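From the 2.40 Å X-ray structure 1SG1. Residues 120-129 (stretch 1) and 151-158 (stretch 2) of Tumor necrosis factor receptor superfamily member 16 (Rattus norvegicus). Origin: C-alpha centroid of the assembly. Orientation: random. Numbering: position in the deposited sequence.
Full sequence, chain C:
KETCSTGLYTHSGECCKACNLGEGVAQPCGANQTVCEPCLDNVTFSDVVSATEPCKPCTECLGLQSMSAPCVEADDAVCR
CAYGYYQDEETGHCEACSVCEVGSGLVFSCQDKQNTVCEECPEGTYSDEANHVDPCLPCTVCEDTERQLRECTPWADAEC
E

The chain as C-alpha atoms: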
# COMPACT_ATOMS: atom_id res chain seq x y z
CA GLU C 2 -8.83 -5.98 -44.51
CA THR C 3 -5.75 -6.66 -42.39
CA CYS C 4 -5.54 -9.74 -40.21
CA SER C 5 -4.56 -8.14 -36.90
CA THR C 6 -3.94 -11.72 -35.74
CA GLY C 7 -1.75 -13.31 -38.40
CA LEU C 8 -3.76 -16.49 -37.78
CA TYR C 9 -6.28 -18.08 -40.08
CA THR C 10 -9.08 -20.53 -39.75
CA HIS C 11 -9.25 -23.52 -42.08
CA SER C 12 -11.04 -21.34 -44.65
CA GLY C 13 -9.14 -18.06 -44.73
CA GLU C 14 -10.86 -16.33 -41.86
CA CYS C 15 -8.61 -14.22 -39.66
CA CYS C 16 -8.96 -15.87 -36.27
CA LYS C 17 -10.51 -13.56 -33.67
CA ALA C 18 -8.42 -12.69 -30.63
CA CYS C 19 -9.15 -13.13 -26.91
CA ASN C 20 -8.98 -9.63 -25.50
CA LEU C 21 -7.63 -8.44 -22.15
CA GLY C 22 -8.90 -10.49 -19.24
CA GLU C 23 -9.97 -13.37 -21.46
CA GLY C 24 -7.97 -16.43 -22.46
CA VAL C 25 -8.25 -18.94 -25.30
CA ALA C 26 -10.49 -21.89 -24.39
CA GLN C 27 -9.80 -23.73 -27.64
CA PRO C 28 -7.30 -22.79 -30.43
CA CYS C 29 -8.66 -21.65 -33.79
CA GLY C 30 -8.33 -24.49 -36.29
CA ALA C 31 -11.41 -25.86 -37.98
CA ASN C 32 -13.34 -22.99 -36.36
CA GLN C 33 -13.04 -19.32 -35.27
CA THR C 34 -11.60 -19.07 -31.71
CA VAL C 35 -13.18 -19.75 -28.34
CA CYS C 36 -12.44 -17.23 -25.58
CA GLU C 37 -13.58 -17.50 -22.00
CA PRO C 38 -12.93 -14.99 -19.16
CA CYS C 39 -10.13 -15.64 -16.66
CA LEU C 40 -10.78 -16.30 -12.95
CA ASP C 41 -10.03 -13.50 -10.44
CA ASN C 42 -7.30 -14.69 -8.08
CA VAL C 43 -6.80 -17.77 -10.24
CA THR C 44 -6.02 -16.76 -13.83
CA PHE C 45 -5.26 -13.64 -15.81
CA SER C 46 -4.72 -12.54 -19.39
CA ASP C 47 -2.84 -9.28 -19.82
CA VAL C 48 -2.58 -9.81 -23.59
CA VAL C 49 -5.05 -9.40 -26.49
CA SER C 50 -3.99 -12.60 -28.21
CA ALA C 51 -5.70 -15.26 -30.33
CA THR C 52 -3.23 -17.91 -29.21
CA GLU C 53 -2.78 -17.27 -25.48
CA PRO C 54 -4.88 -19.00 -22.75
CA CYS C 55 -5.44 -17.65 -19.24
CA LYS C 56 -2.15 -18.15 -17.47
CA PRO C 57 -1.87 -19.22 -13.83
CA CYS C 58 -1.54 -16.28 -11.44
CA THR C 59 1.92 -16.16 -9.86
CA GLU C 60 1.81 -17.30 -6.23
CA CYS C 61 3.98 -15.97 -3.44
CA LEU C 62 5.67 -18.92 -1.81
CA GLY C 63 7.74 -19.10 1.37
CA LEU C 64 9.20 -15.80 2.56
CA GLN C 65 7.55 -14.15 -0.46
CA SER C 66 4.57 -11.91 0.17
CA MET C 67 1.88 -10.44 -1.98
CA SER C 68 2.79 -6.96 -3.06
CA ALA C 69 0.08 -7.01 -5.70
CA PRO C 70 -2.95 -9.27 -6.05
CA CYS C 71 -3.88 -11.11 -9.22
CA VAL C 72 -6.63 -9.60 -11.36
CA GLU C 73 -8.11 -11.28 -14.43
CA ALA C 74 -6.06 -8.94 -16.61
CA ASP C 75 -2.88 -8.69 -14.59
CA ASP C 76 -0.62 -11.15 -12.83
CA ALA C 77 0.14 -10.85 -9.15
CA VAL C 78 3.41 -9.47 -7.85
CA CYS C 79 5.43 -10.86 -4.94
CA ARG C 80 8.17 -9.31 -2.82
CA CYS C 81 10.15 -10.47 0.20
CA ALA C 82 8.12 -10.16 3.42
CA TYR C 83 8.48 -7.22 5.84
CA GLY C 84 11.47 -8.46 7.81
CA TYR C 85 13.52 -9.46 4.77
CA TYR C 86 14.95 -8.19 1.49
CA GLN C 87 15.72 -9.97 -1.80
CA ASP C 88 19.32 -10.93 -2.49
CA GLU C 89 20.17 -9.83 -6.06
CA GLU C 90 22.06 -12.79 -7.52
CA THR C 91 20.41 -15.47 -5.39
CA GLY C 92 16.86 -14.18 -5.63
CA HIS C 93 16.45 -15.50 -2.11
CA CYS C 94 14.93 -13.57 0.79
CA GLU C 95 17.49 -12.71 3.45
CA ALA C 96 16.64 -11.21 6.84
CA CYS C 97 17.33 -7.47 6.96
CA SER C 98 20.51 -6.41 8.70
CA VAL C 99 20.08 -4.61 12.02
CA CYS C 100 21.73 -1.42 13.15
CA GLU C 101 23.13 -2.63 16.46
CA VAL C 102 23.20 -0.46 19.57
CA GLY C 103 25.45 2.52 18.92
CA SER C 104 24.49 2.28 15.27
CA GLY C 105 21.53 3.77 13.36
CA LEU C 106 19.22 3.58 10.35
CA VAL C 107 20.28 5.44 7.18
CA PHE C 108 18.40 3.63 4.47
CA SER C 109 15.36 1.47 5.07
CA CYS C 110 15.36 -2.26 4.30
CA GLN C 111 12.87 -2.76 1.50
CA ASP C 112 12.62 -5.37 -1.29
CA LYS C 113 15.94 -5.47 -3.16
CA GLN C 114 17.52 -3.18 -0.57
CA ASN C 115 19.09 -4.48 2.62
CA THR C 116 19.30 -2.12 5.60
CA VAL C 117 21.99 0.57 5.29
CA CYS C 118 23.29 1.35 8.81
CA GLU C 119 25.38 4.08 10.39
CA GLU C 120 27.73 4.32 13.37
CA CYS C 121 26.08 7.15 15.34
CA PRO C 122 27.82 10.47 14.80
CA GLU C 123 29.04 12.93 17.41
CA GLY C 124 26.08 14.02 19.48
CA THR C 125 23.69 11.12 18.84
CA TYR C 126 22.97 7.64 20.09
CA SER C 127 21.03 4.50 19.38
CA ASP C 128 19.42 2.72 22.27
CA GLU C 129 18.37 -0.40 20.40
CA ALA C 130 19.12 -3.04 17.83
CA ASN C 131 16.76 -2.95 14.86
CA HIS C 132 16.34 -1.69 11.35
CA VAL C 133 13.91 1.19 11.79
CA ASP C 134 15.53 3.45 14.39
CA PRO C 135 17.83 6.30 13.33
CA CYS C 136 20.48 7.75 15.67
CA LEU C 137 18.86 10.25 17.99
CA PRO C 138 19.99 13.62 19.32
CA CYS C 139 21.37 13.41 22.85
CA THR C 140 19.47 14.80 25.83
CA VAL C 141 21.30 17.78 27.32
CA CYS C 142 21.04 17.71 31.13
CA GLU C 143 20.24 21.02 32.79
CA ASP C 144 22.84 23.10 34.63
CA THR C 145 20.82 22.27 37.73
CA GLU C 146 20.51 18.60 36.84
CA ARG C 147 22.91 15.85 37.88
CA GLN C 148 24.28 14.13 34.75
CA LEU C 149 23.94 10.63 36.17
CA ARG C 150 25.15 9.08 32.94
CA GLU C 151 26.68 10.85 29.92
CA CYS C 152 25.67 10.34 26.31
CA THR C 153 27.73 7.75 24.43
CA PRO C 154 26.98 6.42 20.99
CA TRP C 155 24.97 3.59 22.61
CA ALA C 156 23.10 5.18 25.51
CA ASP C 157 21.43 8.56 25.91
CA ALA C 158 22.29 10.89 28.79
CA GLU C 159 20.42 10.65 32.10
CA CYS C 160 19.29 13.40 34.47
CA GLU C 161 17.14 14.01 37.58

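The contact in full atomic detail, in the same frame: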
# COMPACT_ATOMS: atom_id res chain seq x y z
N GLU C 120 27.15 4.27 12.04
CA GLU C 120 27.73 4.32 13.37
C GLU C 120 27.27 5.73 13.73
O GLU C 120 27.48 6.67 12.95
CB GLU C 120 29.25 4.26 13.26
CG GLU C 120 29.96 3.63 14.44
CD GLU C 120 29.65 2.15 14.59
OE1 GLU C 120 29.48 1.47 13.56
OE2 GLU C 120 29.60 1.67 15.75
N CYS C 121 26.61 5.87 14.89
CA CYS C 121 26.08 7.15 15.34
C CYS C 121 27.14 8.24 15.41
O CYS C 121 28.21 8.08 16.00
CB CYS C 121 25.39 6.98 16.70
SG CYS C 121 23.84 6.01 16.63
N PRO C 122 26.85 9.38 14.78
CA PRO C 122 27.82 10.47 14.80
C PRO C 122 27.90 11.19 16.14
O PRO C 122 27.15 10.89 17.08
CB PRO C 122 27.33 11.38 13.67
CG PRO C 122 25.87 11.21 13.74
CD PRO C 122 25.69 9.72 13.94
N GLU C 123 28.82 12.14 16.22
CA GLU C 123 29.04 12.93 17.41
C GLU C 123 27.72 13.57 17.78
O GLU C 123 27.09 14.19 16.95
CB GLU C 123 30.08 14.02 17.13
CG GLU C 123 31.26 14.05 18.10
CD GLU C 123 32.57 13.59 17.44
OE1 GLU C 123 33.06 14.29 16.52
OE2 GLU C 123 33.11 12.53 17.86
N GLY C 124 27.31 13.41 19.03
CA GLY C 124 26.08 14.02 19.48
C GLY C 124 24.80 13.21 19.40
O GLY C 124 23.74 13.73 19.75
N THR C 125 24.88 11.97 18.95
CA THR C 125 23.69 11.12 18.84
C THR C 125 23.93 9.72 19.38
O THR C 125 25.07 9.32 19.61
CB THR C 125 23.16 10.99 17.38
OG1 THR C 125 24.05 10.18 16.60
CG2 THR C 125 23.02 12.38 16.75
N TYR C 126 22.85 8.98 19.56
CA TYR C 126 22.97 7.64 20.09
C TYR C 126 21.89 6.76 19.51
O TYR C 126 20.99 7.24 18.82
CB TYR C 126 22.79 7.66 21.61
CG TYR C 126 21.35 7.92 22.01
CD1 TYR C 126 20.76 9.16 21.79
CD2 TYR C 126 20.57 6.90 22.55
CE1 TYR C 126 19.42 9.39 22.10
CE2 TYR C 126 19.23 7.11 22.86
CZ TYR C 126 18.66 8.35 22.63
OH TYR C 126 17.34 8.58 22.96
N SER C 127 22.00 5.48 19.80
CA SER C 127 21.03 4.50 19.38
C SER C 127 20.94 3.56 20.54
O SER C 127 21.90 2.90 20.89
CB SER C 127 21.46 3.75 18.12
OG SER C 127 20.46 2.80 17.75
N ASP C 128 19.76 3.53 21.12
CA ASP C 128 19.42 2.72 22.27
C ASP C 128 19.18 1.25 21.94
O ASP C 128 19.41 0.39 22.77
CB ASP C 128 18.14 3.28 22.89
CG ASP C 128 18.32 3.70 24.31
OD1 ASP C 128 18.55 2.82 25.15
OD2 ASP C 128 18.24 4.92 24.58
N GLU C 129 18.71 0.97 20.74
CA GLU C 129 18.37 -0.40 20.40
C GLU C 129 18.92 -0.98 19.12
O GLU C 129 19.52 -0.30 18.28
CB GLU C 129 16.86 -0.56 20.38
CG GLU C 129 16.21 -0.10 21.66
CD GLU C 129 14.75 0.17 21.47
OE1 GLU C 129 14.01 -0.78 21.13
OE2 GLU C 129 14.33 1.34 21.66
N GLU C 151 26.45 10.01 31.09
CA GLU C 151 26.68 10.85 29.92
C GLU C 151 26.28 10.13 28.65
O GLU C 151 26.17 8.92 28.63
CB GLU C 151 28.14 11.25 29.83
CG GLU C 151 29.09 10.08 29.88
CD GLU C 151 30.49 10.48 30.30
OE1 GLU C 151 31.18 11.16 29.50
OE2 GLU C 151 30.88 10.11 31.43
N CYS C 152 26.06 10.89 27.59
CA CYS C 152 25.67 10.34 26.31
C CYS C 152 26.86 9.73 25.59
O CYS C 152 27.88 10.39 25.42
CB CYS C 152 25.09 11.45 25.42
SG CYS C 152 24.00 10.87 24.08
N THR C 153 26.72 8.45 25.21
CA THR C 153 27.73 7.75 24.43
C THR C 153 27.00 7.32 23.17
O THR C 153 25.78 7.46 23.08
CB THR C 153 28.25 6.49 25.11
OG1 THR C 153 27.16 5.64 25.47
CG2 THR C 153 29.07 6.87 26.33
N PRO C 154 27.73 6.82 22.17
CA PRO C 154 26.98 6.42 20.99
C PRO C 154 25.93 5.32 21.21
O PRO C 154 25.10 5.10 20.35
CB PRO C 154 28.08 6.02 20.00
CG PRO C 154 29.21 5.61 20.89
CD PRO C 154 29.17 6.65 21.97
N TRP C 155 25.93 4.66 22.36
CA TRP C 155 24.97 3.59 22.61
C TRP C 155 23.94 3.82 23.72
O TRP C 155 23.02 3.04 23.89
CB TRP C 155 25.70 2.26 22.85
CG TRP C 155 26.62 2.26 24.00
CD1 TRP C 155 26.33 1.90 25.28
CD2 TRP C 155 27.97 2.71 23.99
NE1 TRP C 155 27.43 2.10 26.08
CE2 TRP C 155 28.45 2.60 25.31
CE3 TRP C 155 28.82 3.21 23.00
CZ2 TRP C 155 29.74 2.97 25.67
CZ3 TRP C 155 30.11 3.57 23.36
CH2 TRP C 155 30.56 3.45 24.68
N ALA C 156 24.09 4.88 24.49
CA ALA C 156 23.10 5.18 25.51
C ALA C 156 22.96 6.67 25.68
O ALA C 156 23.94 7.40 25.72
CB ALA C 156 23.46 4.52 26.82
N ASP C 157 21.72 7.13 25.74
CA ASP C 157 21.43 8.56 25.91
C ASP C 157 21.78 9.02 27.33
O ASP C 157 21.89 8.21 28.25
CB ASP C 157 19.95 8.82 25.63
CG ASP C 157 19.55 10.26 25.86
OD1 ASP C 157 20.31 11.18 25.50
OD2 ASP C 157 18.45 10.47 26.38
N ALA C 158 21.96 10.32 27.49
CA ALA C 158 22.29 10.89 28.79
C ALA C 158 21.13 10.73 29.77
O ALA C 158 19.98 10.56 29.39
CB ALA C 158 22.63 12.35 28.62

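The two stretches lie side by side, burying 359 Å² in total, and backbone and side chains both contribute. The CA atoms of Tyr-126 and Pro-154 lie 4.3 Å apart, and the chains run on in the same direction to Asp-128 and Ala-156 (CA to CA 5.5 Å). Stretch 1 reaches Tyr-126 through a type II turn from Pro-122 to Thr-125, in which Thr-125 N and OG1 bond to Pro-122 O at 3.1 and 3.2 Å. Gly-124 adopts a positive phi of 93°, where a CB would jam against the preceding carbonyl. Stretch 2 has no regular helix or strand; a hydrogen bond from Thr-153 N to Ala-156 O (3.0 Å) ties its bend.

A single hydrogen bond joins the stretches, from Ser-127 N to Pro-154 O (3.2 Å, 143° at the hydrogen). The same carbonyl receives a CA-H...O contact from Tyr-126 CA at 3.3 Å, so one acceptor is approached by two consecutive residues. A second CA-H...O contact runs the other way, from Trp-155 CA to Ser-127 O (3.6 Å). Ser-127 O and Trp-155 O come within 3.2 Å, but both are acceptors and no bond links them.

Tyr-126 is the residue most covered by the other stretch (80 Å²). Its CB points toward stretch 2, and with chi1 at 72° (p) Asp-157 CB lies over one face of the ring, 3.4 Å from the Tyr-126 ring centroid and 17° off the normal. This is a CH-pi contact made by the methylene; the Asp-157 carboxylate oxygens are hydrogen-bonded elsewhere in the structure. Cys-152 SG approaches the same ring obliquely, 5.2 Å from the Tyr-126 ring centroid, and packs 4.2 Å from Tyr-126 CB. A smaller apolar contact pairs Cys-121 CB with Pro-154 CB at 4.4 Å. Trp-155 directs its CB away and contributes mainly backbone.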